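Local coordinates for protein alpha,alpha-trehalose-phosphate synthase (UDP-forming) (Burkholderia multivorans, PDB 5UOF) that belongs to glycosyltransferase family 20 and has the GT-B fold, two Rossmann-like domains that face each other across a cleft, at residues Y115-N119 and Y141-F146; L130-I136 and V155-I159; G160-H164 and W453-F457; C187-T192 and A223-V228. The contacts are given in a common frame with arbitrary orientation. Residue numbers count along the deposited sequence, not the author numbering.

Contact 1: Y115-N119 and Y141-F146; sequences YLRVN and YHLLPF. With EDO (1,2-ethanediol), chain I.
Residues 115-119 form one turn of helix 109-127, with Asn119 N bonded to Tyr115 O (3.2 Å), and 141-146 form the bend that leads from strand 135-139 into helix 146-152. CA atoms pair Tyr115 with His142 (8.0 Å) and Asn119 with Phe146 (5.6 Å). Tyr115, chi1 t, extends its ring along the bend; its OH donates to Tyr141 O (2.7 Å), and its CE2 lies 3.5 Å from Pro145 CG. The next residue, Leu116, adds a looser contact, CD2 to Pro145 CG at 4.0 Å, while its backbone O accepts a bond from O1 of an ethanediol (2.8 Å). The bend opens with a 3-10 segment at Tyr141-His142 and passes into a type I turn from Leu143 to Phe146, closed by Phe146 N to Leu143 O (3.0 Å), with Pro145 at the N-cap of the helix. This is the strand-to-helix connection of a Rossmann-like beta-alpha-beta unit, here covered by a preceding helix. Asn119, its chi1 off-well at -91°, points at the turn: ND2 donates to His142 O (3.2 Å) and also to Tyr115 O (3.0 Å), while OD1 lies 3.4 Å from Leu143 CA and 3.5 Å from Pro145 CD.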
loop_
_atom_site.group_PDB
_atom_site.type_symbol
_atom_site.label_atom_id
_atom_site.label_comp_id
_atom_site.label_asym_id
_atom_site.label_seq_id
_atom_site.Cartn_x
_atom_site.Cartn_y
_atom_site.Cartn_z
ATOM N N TYR A 115 15.907 4.508 -17.284
ATOM C CA TYR A 115 14.821 3.612 -17.682
ATOM C C TYR A 115 14.163 4.071 -18.974
ATOM O O TYR A 115 13.995 3.286 -19.923
ATOM C CB TYR A 115 13.821 3.585 -16.531
ATOM C CG TYR A 115 12.520 2.862 -16.702
ATOM C CD1 TYR A 115 12.476 1.486 -16.830
ATOM C CD2 TYR A 115 11.319 3.550 -16.612
ATOM C CE1 TYR A 115 11.263 0.818 -16.927
ATOM C CE2 TYR A 115 10.109 2.894 -16.691
ATOM C CZ TYR A 115 10.087 1.523 -16.851
ATOM O OH TYR A 115 8.884 0.853 -16.919
ATOM N N LEU A 116 13.804 5.357 -19.041
ATOM C CA LEU A 116 13.279 5.901 -20.289
ATOM C C LEU A 116 14.294 5.764 -21.418
ATOM O O LEU A 116 13.936 5.386 -22.543
ATOM C CB LEU A 116 12.882 7.364 -20.104
ATOM C CG LEU A 116 11.853 7.640 -19.000
ATOM C CD1 LEU A 116 11.372 9.090 -19.076
ATOM C CD2 LEU A 116 10.691 6.649 -19.035
ATOM N N ARG A 117 15.568 6.042 -21.130
ATOM C CA ARG A 117 16.587 6.045 -22.177
ATOM C C ARG A 117 16.748 4.664 -22.800
ATOM O O ARG A 117 16.795 4.529 -24.029
ATOM C CB ARG A 117 17.929 6.534 -21.627
ATOM C CG ARG A 117 19.016 6.594 -22.719
ATOM C CD ARG A 117 20.426 6.728 -22.143
ATOM N NE ARG A 117 20.842 5.516 -21.434
ATOM C CZ ARG A 117 21.278 4.406 -22.031
ATOM N NH1 ARG A 117 21.360 4.342 -23.359
ATOM N NH2 ARG A 117 21.636 3.356 -21.298
ATOM N N VAL A 118 16.831 3.619 -21.972
ATOM C CA VAL A 118 17.060 2.293 -22.538
ATOM C C VAL A 118 15.825 1.798 -23.273
ATOM O O VAL A 118 15.944 1.095 -24.285
ATOM C CB VAL A 118 17.518 1.289 -21.465
ATOM C CG1 VAL A 118 18.862 1.717 -20.907
ATOM C CG2 VAL A 118 16.473 1.127 -20.364
ATOM N N ASN A 119 14.627 2.162 -22.807
ATOM C CA ASN A 119 13.435 1.820 -23.575
ATOM C C ASN A 119 13.459 2.502 -24.940
ATOM O O ASN A 119 13.212 1.863 -25.969
ATOM C CB ASN A 119 12.175 2.194 -22.804
ATOM C CG ASN A 119 11.674 1.060 -21.936
ATOM O OD1 ASN A 119 10.841 0.257 -22.368
ATOM N ND2 ASN A 119 12.181 0.976 -20.709
ATOM N N TYR A 141 6.951 -5.073 -16.779
ATOM C CA TYR A 141 7.157 -3.721 -16.275
ATOM C C TYR A 141 8.485 -3.096 -16.705
ATOM O O TYR A 141 8.590 -1.863 -16.693
ATOM C CB TYR A 141 7.029 -3.732 -14.741
ATOM C CG TYR A 141 8.061 -4.581 -14.035
ATOM C CD1 TYR A 141 7.903 -5.963 -13.920
ATOM C CD2 TYR A 141 9.207 -4.002 -13.500
ATOM C CE1 TYR A 141 8.863 -6.732 -13.292
ATOM C CE2 TYR A 141 10.164 -4.761 -12.864
ATOM C CZ TYR A 141 9.988 -6.125 -12.764
ATOM O OH TYR A 141 10.954 -6.878 -12.135
ATOM N N HIS A 142 9.502 -3.895 -17.057
ATOM C CA HIS A 142 10.756 -3.301 -17.517
ATOM C C HIS A 142 10.573 -2.555 -18.824
ATOM O O HIS A 142 11.401 -1.699 -19.163
ATOM C CB HIS A 142 11.842 -4.368 -17.729
ATOM C CG HIS A 142 12.240 -5.114 -16.488
ATOM N ND1 HIS A 142 13.026 -4.556 -15.503
ATOM C CD2 HIS A 142 11.997 -6.386 -16.099
ATOM C CE1 HIS A 142 13.234 -5.446 -14.549
ATOM N NE2 HIS A 142 12.619 -6.565 -14.886
ATOM N N LEU A 143 9.520 -2.886 -19.578
ATOM C CA LEU A 143 9.297 -2.348 -20.917
ATOM C C LEU A 143 8.028 -1.514 -20.983
ATOM O O LEU A 143 7.490 -1.292 -22.065
ATOM C CB LEU A 143 9.227 -3.486 -21.936
ATOM C CG LEU A 143 10.524 -4.241 -22.190
ATOM C CD1 LEU A 143 10.252 -5.592 -22.851
ATOM C CD2 LEU A 143 11.448 -3.379 -23.034
ATOM N N LEU A 144 7.511 -1.083 -19.837
ATOM C CA LEU A 144 6.303 -0.261 -19.836
ATOM C C LEU A 144 6.348 0.934 -20.795
ATOM O O LEU A 144 5.364 1.141 -21.524
ATOM C CB LEU A 144 6.024 0.148 -18.384
ATOM C CG LEU A 144 4.656 0.747 -18.105
ATOM C CD1 LEU A 144 4.249 0.375 -16.708
ATOM C CD2 LEU A 144 4.735 2.257 -18.264
ATOM N N PRO A 145 7.417 1.734 -20.876
ATOM C CA PRO A 145 7.413 2.882 -21.797
ATOM C C PRO A 145 7.621 2.525 -23.264
ATOM O O PRO A 145 7.755 3.436 -24.091
ATOM C CB PRO A 145 8.586 3.745 -21.291
ATOM C CG PRO A 145 9.022 3.151 -19.988
ATOM C CD PRO A 145 8.642 1.710 -20.058
ATOM N N PHE A 146 7.628 1.241 -23.624
ATOM C CA PHE A 146 8.101 0.847 -24.952
ATOM C C PHE A 146 7.175 1.350 -26.060
ATOM O O PHE A 146 7.648 1.858 -27.085
ATOM C CB PHE A 146 8.252 -0.674 -25.011
ATOM C CG PHE A 146 9.094 -1.163 -26.169
ATOM C CD1 PHE A 146 10.481 -1.190 -26.078
ATOM C CD2 PHE A 146 8.495 -1.627 -27.326
ATOM C CE1 PHE A 146 11.256 -1.659 -27.133
ATOM C CE2 PHE A 146 9.260 -2.100 -28.378
ATOM C CZ PHE A 146 10.640 -2.117 -28.281
HETATM C C1 EDO I . 10.436 5.919 -23.438
HETATM O O1 EDO I . 11.658 6.653 -23.474
HETATM C C2 EDO I . 9.265 6.881 -23.521
HETATM O O2 EDO I . 9.141 7.410 -24.847
#

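Contact 2: L130-I136 and V155-I159; sequences LRPDDLI and VKNPI. With EDO (1,2-ethanediol), chain M.
The segments leading into parallel strands 135-139 and 159-162 meet where those strands begin, the strands of a beta-alpha-beta crossover through helix 146-152 in the Rossmann-like N-terminal domain. Ile136 and Ile159 form a parallel bridge (CA-CA 4.7 Å). In the backbone pairing Ile136 N donates to Pro158 O (3.0 Å), and Ile159 CA makes a CA-H...O contact to Ile136 O (3.3 Å). Ahead of the first strand, Arg131-Asp134 is a type I turn, closed by Asp134 N to Arg131 O (3.1 Å) and by Arg131 N to Asp134 OD2 (2.7 Å); that carboxylate also forms a salt bridge with Arg11. Apolar contacts run beside the strands: Leu130 CD1 to Val155 CG1 (3.9 Å), Leu135 CD2 to Pro158 CG (3.7 Å), and Ile136 CB to Ile159 CG2 (4.0 Å). Side-chain hydrogen bonds come from Asn157 (chi1 m, chi2 62°), whose amide plugs the turn: ND2 donates to Arg131 O at 2.8 Å and to Asp134 O at 3.0 Å.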
loop_
_atom_site.group_PDB
_atom_site.type_symbol
_atom_site.label_atom_id
_atom_site.label_comp_id
_atom_site.label_asym_id
_atom_site.label_seq_id
_atom_site.Cartn_x
_atom_site.Cartn_y
_atom_site.Cartn_z
ATOM N N LEU A 130 10.157 -3.345 -38.404
ATOM C CA LEU A 130 8.706 -3.449 -38.460
ATOM C C LEU A 130 8.171 -3.331 -39.877
ATOM O O LEU A 130 8.682 -2.558 -40.693
ATOM C CB LEU A 130 8.064 -2.363 -37.602
ATOM C CG LEU A 130 8.289 -2.544 -36.106
ATOM C CD1 LEU A 130 7.697 -1.388 -35.320
ATOM C CD2 LEU A 130 7.681 -3.880 -35.647
ATOM N N ARG A 131 7.153 -4.081 -40.149
ATOM C CA ARG A 131 6.268 -3.902 -41.279
ATOM C C ARG A 131 4.973 -3.258 -40.803
ATOM O O ARG A 131 4.596 -3.411 -39.634
ATOM C CB ARG A 131 5.975 -5.242 -41.961
ATOM C CG ARG A 131 7.231 -5.981 -42.353
ATOM C CD ARG A 131 6.955 -7.353 -42.966
ATOM N NE ARG A 131 8.215 -8.032 -43.250
ATOM C CZ ARG A 131 8.341 -9.326 -43.516
ATOM N NH1 ARG A 131 7.272 -10.113 -43.540
ATOM N NH2 ARG A 131 9.544 -9.829 -43.761
ATOM N N PRO A 132 4.273 -2.542 -41.687
ATOM C CA PRO A 132 3.149 -1.710 -41.230
ATOM C C PRO A 132 2.027 -2.479 -40.546
ATOM O O PRO A 132 1.320 -1.887 -39.726
ATOM C CB PRO A 132 2.653 -1.050 -42.524
ATOM C CG PRO A 132 3.769 -1.182 -43.488
ATOM C CD PRO A 132 4.475 -2.438 -43.146
ATOM N N ASP A 133 1.826 -3.761 -40.860
ATOM C CA ASP A 133 0.727 -4.539 -40.298
ATOM C C ASP A 133 1.152 -5.420 -39.133
ATOM O O ASP A 133 0.320 -6.174 -38.612
ATOM C CB ASP A 133 0.083 -5.416 -41.377
ATOM C CG ASP A 133 1.040 -6.463 -41.919
ATOM O OD1 ASP A 133 2.211 -6.119 -42.182
ATOM O OD2 ASP A 133 0.626 -7.632 -42.068
ATOM N N ASP A 134 2.416 -5.357 -38.722
ATOM C CA ASP A 134 2.879 -6.176 -37.611
ATOM C C ASP A 134 2.048 -5.910 -36.363
ATOM O O ASP A 134 1.690 -4.765 -36.063
ATOM C CB ASP A 134 4.350 -5.897 -37.308
ATOM C CG ASP A 134 5.296 -6.469 -38.353
ATOM O OD1 ASP A 134 4.877 -7.358 -39.132
ATOM O OD2 ASP A 134 6.467 -6.030 -38.372
ATOM N N LEU A 135 1.744 -6.978 -35.635
ATOM C CA LEU A 135 1.138 -6.878 -34.311
ATOM C C LEU A 135 2.240 -6.995 -33.263
ATOM O O LEU A 135 2.975 -7.989 -33.244
ATOM C CB LEU A 135 0.090 -7.974 -34.126
ATOM C CG LEU A 135 -0.925 -8.105 -35.261
ATOM C CD1 LEU A 135 -1.780 -9.356 -35.082
ATOM C CD2 LEU A 135 -1.803 -6.871 -35.355
ATOM N N ILE A 136 2.347 -6.000 -32.382
ATOM C CA ILE A 136 3.445 -5.917 -31.423
ATOM C C ILE A 136 2.902 -6.202 -30.031
ATOM O O ILE A 136 1.922 -5.579 -29.608
ATOM C CB ILE A 136 4.128 -4.542 -31.476
ATOM C CG1 ILE A 136 4.517 -4.225 -32.932
ATOM C CG2 ILE A 136 5.353 -4.519 -30.579
ATOM C CD1 ILE A 136 5.157 -2.859 -33.093
ATOM N N VAL A 155 5.458 4.917 -35.194
ATOM C CA VAL A 155 4.902 3.574 -35.317
ATOM C C VAL A 155 3.404 3.625 -35.036
ATOM O O VAL A 155 2.973 4.007 -33.941
ATOM C CB VAL A 155 5.610 2.597 -34.366
ATOM C CG1 VAL A 155 4.947 1.220 -34.395
ATOM C CG2 VAL A 155 7.081 2.488 -34.734
ATOM N N LYS A 156 2.604 3.230 -36.024
ATOM C CA LYS A 156 1.155 3.210 -35.896
ATOM C C LYS A 156 0.597 1.804 -35.720
ATOM O O LYS A 156 -0.627 1.644 -35.652
ATOM C CB LYS A 156 0.519 3.880 -37.118
ATOM C CG LYS A 156 1.017 5.295 -37.315
ATOM C CD LYS A 156 0.155 6.083 -38.278
ATOM C CE LYS A 156 0.603 7.538 -38.289
ATOM N NZ LYS A 156 0.824 8.036 -36.895
ATOM N N ASN A 157 1.459 0.792 -35.628
ATOM C CA ASN A 157 1.019 -0.590 -35.522
ATOM C C ASN A 157 0.129 -0.798 -34.296
ATOM O O ASN A 157 0.229 -0.059 -33.313
ATOM C CB ASN A 157 2.226 -1.517 -35.410
ATOM C CG ASN A 157 3.120 -1.456 -36.620
ATOM O OD1 ASN A 157 3.690 -0.408 -36.941
ATOM N ND2 ASN A 157 3.259 -2.586 -37.296
ATOM N N PRO A 158 -0.725 -1.821 -34.314
ATOM C CA PRO A 158 -1.340 -2.268 -33.058
ATOM C C PRO A 158 -0.250 -2.700 -32.091
ATOM O O PRO A 158 0.630 -3.487 -32.442
ATOM C CB PRO A 158 -2.214 -3.454 -33.488
ATOM C CG PRO A 158 -2.404 -3.274 -34.981
ATOM C CD PRO A 158 -1.124 -2.670 -35.450
ATOM N N ILE A 159 -0.296 -2.168 -30.867
ATOM C CA ILE A 159 0.664 -2.545 -29.840
ATOM C C ILE A 159 -0.109 -2.913 -28.589
ATOM O O ILE A 159 -0.975 -2.154 -28.152
ATOM C CB ILE A 159 1.664 -1.420 -29.512
ATOM C CG1 ILE A 159 2.217 -0.782 -30.791
ATOM C CG2 ILE A 159 2.806 -1.979 -28.677
ATOM C CD1 ILE A 159 3.148 0.407 -30.515
HETATM C C1 EDO M . 11.003 -5.370 -42.519
HETATM O O1 EDO M . 10.743 -6.339 -43.543
HETATM C C2 EDO M . 12.398 -4.771 -42.698
HETATM O O2 EDO M . 13.400 -5.766 -42.440
HETATM O O HOH W 1 1.442 0.903 -39.239
#

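Contact 3: G160-H164 and W453-F457; sequences GFFLH and WRDTF. With EDO (1,2-ethanediol), chain Q.
An indole edge directed at a phenyl face is the striking feature here: Trp453 meets Phe162 edge-to-face, its five-membered ring 4.5 Å from the Phe162 ring between centroids, planes at 78°, with NE1 3.5 Å from Phe162 CZ. Trp453 and Phe457, one turn apart on helix 450-472 and both chi1 t, point toward strand 159-162. Over the short segments the axes of strand and helix approach to 11.6 Å and run nearly antiparallel, at 150°; large rings fill that gap. Extended residues 160-162 alternate: Phe162 (chi1 t) points to the helix and Phe161 away from it. The Phe457 ring edge rests on the strand backbone, CZ lying 3.8 Å from Gly160 CA and 3.4 Å from Phe161 O, while CE2 is 4.2 Å from Phe162 CB. A CB on Gly160 would clash with Phe457 CE1, so the glycine permits this close seat. His164 brings CE1 to 4.2 Å from Trp453 CZ2, and its NE2 is hydrogen-bonded to His139. Trp137 stacks on Phe457, widening the aromatic cluster. The C-terminal helix thus packs back against the N-terminal sheet, as in other GT-B proteins. No classical hydrogen bond joins the segments: an indole N-H meets Phe162's pi face amid apolar ring packing.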
loop_
_atom_site.group_PDB
_atom_site.type_symbol
_atom_site.label_atom_id
_atom_site.label_comp_id
_atom_site.label_asym_id
_atom_site.label_seq_id
_atom_site.Cartn_x
_atom_site.Cartn_y
_atom_site.Cartn_z
ATOM N N GLY A 160 0.213 -4.063 -28.012
ATOM C CA GLY A 160 -0.390 -4.491 -26.766
ATOM C C GLY A 160 0.651 -4.623 -25.673
ATOM O O GLY A 160 1.822 -4.902 -25.936
ATOM N N PHE A 161 0.206 -4.432 -24.433
ATOM C CA PHE A 161 1.051 -4.583 -23.258
ATOM C C PHE A 161 0.404 -5.613 -22.355
ATOM O O PHE A 161 -0.819 -5.620 -22.205
ATOM C CB PHE A 161 1.195 -3.239 -22.496
ATOM C CG PHE A 161 2.111 -3.301 -21.293
ATOM C CD1 PHE A 161 3.483 -3.482 -21.450
ATOM C CD2 PHE A 161 1.605 -3.133 -20.005
ATOM C CE1 PHE A 161 4.328 -3.525 -20.344
ATOM C CE2 PHE A 161 2.450 -3.175 -18.895
ATOM C CZ PHE A 161 3.805 -3.372 -19.063
ATOM N N PHE A 162 1.211 -6.496 -21.770
ATOM C CA PHE A 162 0.720 -7.359 -20.700
ATOM C C PHE A 162 1.613 -7.204 -19.481
ATOM O O PHE A 162 2.826 -7.430 -19.556
ATOM C CB PHE A 162 0.638 -8.833 -21.108
ATOM C CG PHE A 162 -0.025 -9.677 -20.050
ATOM C CD1 PHE A 162 -1.402 -9.663 -19.928
ATOM C CD2 PHE A 162 0.723 -10.399 -19.119
ATOM C CE1 PHE A 162 -2.033 -10.383 -18.921
ATOM C CE2 PHE A 162 0.096 -11.139 -18.127
ATOM C CZ PHE A 162 -1.284 -11.128 -18.024
ATOM N N LEU A 163 1.007 -6.821 -18.360
ATOM C CA LEU A 163 1.703 -6.690 -17.089
ATOM C C LEU A 163 1.610 -8.009 -16.329
ATOM O O LEU A 163 0.510 -8.469 -16.007
ATOM C CB LEU A 163 1.086 -5.560 -16.267
ATOM C CG LEU A 163 1.855 -5.194 -14.999
ATOM C CD1 LEU A 163 3.208 -4.540 -15.381
ATOM C CD2 LEU A 163 0.998 -4.249 -14.151
ATOM N N HIS A 164 2.761 -8.621 -16.043
ATOM C CA HIS A 164 2.763 -9.904 -15.352
ATOM C C HIS A 164 2.682 -9.771 -13.835
ATOM O O HIS A 164 2.310 -10.736 -13.158
ATOM C CB HIS A 164 4.010 -10.702 -15.724
ATOM C CG HIS A 164 4.058 -11.102 -17.164
ATOM N ND1 HIS A 164 4.002 -12.420 -17.567
ATOM C CD2 HIS A 164 4.138 -10.363 -18.294
ATOM C CE1 HIS A 164 4.050 -12.473 -18.887
ATOM N NE2 HIS A 164 4.145 -11.240 -19.353
ATOM N N TRP A 453 -4.850 -17.353 -22.548
ATOM C CA TRP A 453 -4.073 -16.113 -22.496
ATOM C C TRP A 453 -3.560 -15.731 -23.874
ATOM O O TRP A 453 -3.783 -14.614 -24.359
ATOM C CB TRP A 453 -2.909 -16.295 -21.520
ATOM C CG TRP A 453 -1.931 -15.163 -21.405
ATOM C CD1 TRP A 453 -2.110 -13.981 -20.740
ATOM C CD2 TRP A 453 -0.585 -15.143 -21.901
ATOM N NE1 TRP A 453 -0.969 -13.213 -20.824
ATOM C CE2 TRP A 453 -0.012 -13.915 -21.508
ATOM C CE3 TRP A 453 0.193 -16.047 -22.635
ATOM C CZ2 TRP A 453 1.292 -13.562 -21.835
ATOM C CZ3 TRP A 453 1.488 -15.699 -22.951
ATOM C CH2 TRP A 453 2.025 -14.464 -22.559
ATOM N N ARG A 454 -2.871 -16.663 -24.524
ATOM C CA ARG A 454 -2.284 -16.386 -25.822
ATOM C C ARG A 454 -3.354 -16.025 -26.847
ATOM O O ARG A 454 -3.262 -14.997 -27.534
ATOM C CB ARG A 454 -1.484 -17.605 -26.273
ATOM C CG ARG A 454 -1.136 -17.578 -27.732
ATOM C CD ARG A 454 -0.225 -18.739 -28.099
ATOM N NE ARG A 454 -0.902 -20.028 -28.085
ATOM C CZ ARG A 454 -0.686 -20.978 -27.181
ATOM N NH1 ARG A 454 0.189 -20.792 -26.199
ATOM N NH2 ARG A 454 -1.351 -22.118 -27.261
ATOM N N ASP A 455 -4.385 -16.863 -26.959
ATOM C CA ASP A 455 -5.357 -16.716 -28.038
ATOM C C ASP A 455 -6.216 -15.472 -27.862
ATOM O O ASP A 455 -6.504 -14.775 -28.845
ATOM C CB ASP A 455 -6.246 -17.955 -28.119
ATOM C CG ASP A 455 -5.518 -19.159 -28.680
ATOM O OD1 ASP A 455 -4.484 -18.980 -29.362
ATOM O OD2 ASP A 455 -5.987 -20.286 -28.434
ATOM N N THR A 456 -6.645 -15.171 -26.628
ATOM C CA THR A 456 -7.516 -14.016 -26.429
ATOM C C THR A 456 -6.744 -12.710 -26.581
ATOM O O THR A 456 -7.267 -11.733 -27.125
ATOM C CB THR A 456 -8.201 -14.094 -25.064
ATOM O OG1 THR A 456 -7.214 -14.161 -24.036
ATOM C CG2 THR A 456 -9.074 -15.346 -24.985
ATOM N N PHE A 457 -5.490 -12.675 -26.117
ATOM C CA PHE A 457 -4.726 -11.441 -26.270
ATOM C C PHE A 457 -4.426 -11.181 -27.741
ATOM O O PHE A 457 -4.630 -10.068 -28.239
ATOM C CB PHE A 457 -3.434 -11.480 -25.452
ATOM C CG PHE A 457 -2.819 -10.118 -25.252
ATOM C CD1 PHE A 457 -2.091 -9.508 -26.263
ATOM C CD2 PHE A 457 -2.993 -9.436 -24.059
ATOM C CE1 PHE A 457 -1.542 -8.244 -26.087
ATOM C CE2 PHE A 457 -2.447 -8.177 -23.869
ATOM C CZ PHE A 457 -1.717 -7.572 -24.888
HETATM C C1 EDO Q . -3.362 -17.380 -32.450
HETATM O O1 EDO Q . -4.515 -17.426 -31.601
HETATM C C2 EDO Q . -2.117 -17.759 -31.661
HETATM O O2 EDO Q . -1.900 -19.179 -31.676
#

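Contact 4: C187-T192 and A223-V228; sequences CAYDVT and AHGRVV
Arg226 folds its side chain over the backbone of 187-190, CD lying 3.1 Å from Cys187 O and one guanidinium face covered by Ala188 O, 3.4 Å from NE. With chi1 m, chi2 t and chi3 p, it brings NH2 to Asp190 OD1 (3.0 Å), a salt bridge whose hydrogen bond is weak; Asp190 OD2 pairs with Arg151. Water 2 lies 2.7 Å from Arg226 NE, 2.8 Å from Tyr189 O and 3.0 Å from Val227 O. Residues 223-226 make a type I' hairpin turn, with His224 and Gly225 at positive phi and Ala223 N to Arg226 O (3.0 Å) and Arg226 N to Ala223 O (2.9 Å) closing it. Cys187 SG packs against the turn, on Ala223 CB (4.0 Å) and the edge of the His224 ring (CD2, 3.9 Å). The closest CA pair is Asp190-Val228 (4.9 Å), and Val228 CG1 lies 3.5 Å from Thr192 OG1. Here parallel strands 191-194 and 226-232 start side by side; Cys187 touches helix 197-209, Ala188 touches helix 146-152, and Val191 faces helix 450-472.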
loop_
_atom_site.group_PDB
_atom_site.type_symbol
_atom_site.label_atom_id
_atom_site.label_comp_id
_atom_site.label_asym_id
_atom_site.label_seq_id
_atom_site.Cartn_x
_atom_site.Cartn_y
_atom_site.Cartn_z
ATOM N N CYS A 187 -1.154 4.270 -21.730
ATOM C CA CYS A 187 -2.178 4.611 -22.711
ATOM C C CYS A 187 -1.640 4.718 -24.132
ATOM O O CYS A 187 -2.430 4.959 -25.044
ATOM C CB CYS A 187 -2.870 5.918 -22.322
ATOM S SG CYS A 187 -3.788 5.753 -20.780
ATOM N N ALA A 188 -0.335 4.546 -24.350
ATOM C CA ALA A 188 0.179 4.472 -25.715
ATOM C C ALA A 188 -0.122 3.134 -26.381
ATOM O O ALA A 188 -0.068 3.044 -27.614
ATOM C CB ALA A 188 1.688 4.732 -25.720
ATOM N N TYR A 189 -0.439 2.106 -25.593
ATOM C CA TYR A 189 -0.847 0.805 -26.106
ATOM C C TYR A 189 -2.297 0.829 -26.578
ATOM O O TYR A 189 -3.148 1.508 -26.000
ATOM C CB TYR A 189 -0.682 -0.273 -25.022
ATOM C CG TYR A 189 0.757 -0.466 -24.612
ATOM C CD1 TYR A 189 1.600 -1.285 -25.358
ATOM C CD2 TYR A 189 1.285 0.184 -23.486
ATOM C CE1 TYR A 189 2.928 -1.464 -25.008
ATOM C CE2 TYR A 189 2.620 0.023 -23.132
ATOM C CZ TYR A 189 3.439 -0.796 -23.906
ATOM O OH TYR A 189 4.768 -0.967 -23.583
ATOM N N ASP A 190 -2.578 0.069 -27.645
ATOM C CA ASP A 190 -3.966 -0.151 -28.037
ATOM C C ASP A 190 -4.657 -1.144 -27.119
ATOM O O ASP A 190 -5.879 -1.075 -26.947
ATOM C CB ASP A 190 -4.041 -0.649 -29.476
ATOM C CG ASP A 190 -3.371 0.293 -30.423
ATOM O OD1 ASP A 190 -3.907 1.403 -30.619
ATOM O OD2 ASP A 190 -2.284 -0.059 -30.920
ATOM N N VAL A 191 -3.897 -2.069 -26.539
ATOM C CA VAL A 191 -4.409 -3.041 -25.582
ATOM C C VAL A 191 -3.478 -3.056 -24.378
ATOM O O VAL A 191 -2.259 -3.217 -24.529
ATOM C CB VAL A 191 -4.515 -4.454 -26.190
ATOM C CG1 VAL A 191 -5.112 -5.432 -25.165
ATOM C CG2 VAL A 191 -5.340 -4.446 -27.493
ATOM N N THR A 192 -4.043 -2.871 -23.189
ATOM C CA THR A 192 -3.299 -2.945 -21.936
ATOM C C THR A 192 -3.910 -4.067 -21.108
ATOM O O THR A 192 -5.039 -3.939 -20.621
ATOM C CB THR A 192 -3.342 -1.604 -21.204
ATOM O OG1 THR A 192 -2.812 -0.588 -22.066
ATOM C CG2 THR A 192 -2.510 -1.657 -19.952
ATOM N N ALA A 223 -8.349 8.090 -23.203
ATOM C CA ALA A 223 -7.415 8.822 -22.361
ATOM C C ALA A 223 -6.166 9.146 -23.161
ATOM O O ALA A 223 -5.734 8.358 -24.010
ATOM C CB ALA A 223 -7.049 8.025 -21.098
ATOM N N HIS A 224 -5.582 10.308 -22.858
ATOM C CA HIS A 224 -4.365 10.785 -23.513
ATOM C C HIS A 224 -4.502 10.735 -25.033
ATOM O O HIS A 224 -3.582 10.338 -25.753
ATOM C CB HIS A 224 -3.144 9.993 -23.045
ATOM C CG HIS A 224 -2.761 10.258 -21.621
ATOM N ND1 HIS A 224 -2.124 11.416 -21.224
ATOM C CD2 HIS A 224 -2.931 9.519 -20.499
ATOM C CE1 HIS A 224 -1.914 11.374 -19.921
ATOM N NE2 HIS A 224 -2.393 10.234 -19.456
ATOM N N GLY A 225 -5.676 11.138 -25.521
ATOM C CA GLY A 225 -5.963 11.183 -26.939
ATOM C C GLY A 225 -6.022 9.845 -27.636
ATOM O O GLY A 225 -5.992 9.807 -28.868
ATOM N N ARG A 226 -6.110 8.742 -26.900
ATOM C CA ARG A 226 -6.124 7.417 -27.495
ATOM C C ARG A 226 -7.301 6.616 -26.950
ATOM O O ARG A 226 -7.907 6.971 -25.937
ATOM C CB ARG A 226 -4.801 6.685 -27.237
ATOM C CG ARG A 226 -3.576 7.456 -27.754
ATOM C CD ARG A 226 -2.311 6.612 -27.686
ATOM N NE ARG A 226 -2.479 5.335 -28.375
ATOM C CZ ARG A 226 -2.178 5.135 -29.654
ATOM N NH1 ARG A 226 -1.692 6.129 -30.387
ATOM N NH2 ARG A 226 -2.364 3.948 -30.203
ATOM N N VAL A 227 -7.639 5.546 -27.659
ATOM C CA VAL A 227 -8.655 4.598 -27.222
ATOM C C VAL A 227 -7.931 3.320 -26.826
ATOM O O VAL A 227 -7.203 2.733 -27.634
ATOM C CB VAL A 227 -9.697 4.335 -28.319
ATOM C CG1 VAL A 227 -10.844 3.499 -27.766
ATOM C CG2 VAL A 227 -10.225 5.646 -28.866
ATOM N N VAL A 228 -8.120 2.885 -25.587
ATOM C CA VAL A 228 -7.350 1.789 -25.019
ATOM C C VAL A 228 -8.318 0.693 -24.603
ATOM O O VAL A 228 -9.281 0.959 -23.877
ATOM C CB VAL A 228 -6.516 2.256 -23.811
ATOM C CG1 VAL A 228 -5.585 1.153 -23.353
ATOM C CG2 VAL A 228 -5.743 3.534 -24.145
HETATM O O HOH W 2 -4.278 3.473 -27.726
HETATM O O HOH W 3 -6.262 2.214 -30.261
HETATM O O HOH W 4 -7.813 -0.058 -28.702
#

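In the fold
All four contacts belong to the N-terminal domain or the C-terminal helix packed on it. Contacts 2, 3 and 4 share one sheet, strands 135-139, 159-162, 191-194 and 226-232 in that order, with probable hydrogen bonds such as Ile136 O to Gly160 N. Contact 1 sets helix 109-127 against the loop between strand 135-139 and helix 146-152, touching contact 4 through Tyr189 OH. Contact 2 is partly exposed, the others buried. Contact 3, helix on sheet, is aromatic; at turns and strand starts, contact 4 uses an ion pair and water, contact 2 an asparagine amide donating to two carbonyls across the segments; the amide of contact 1 serves one across and one in its helix.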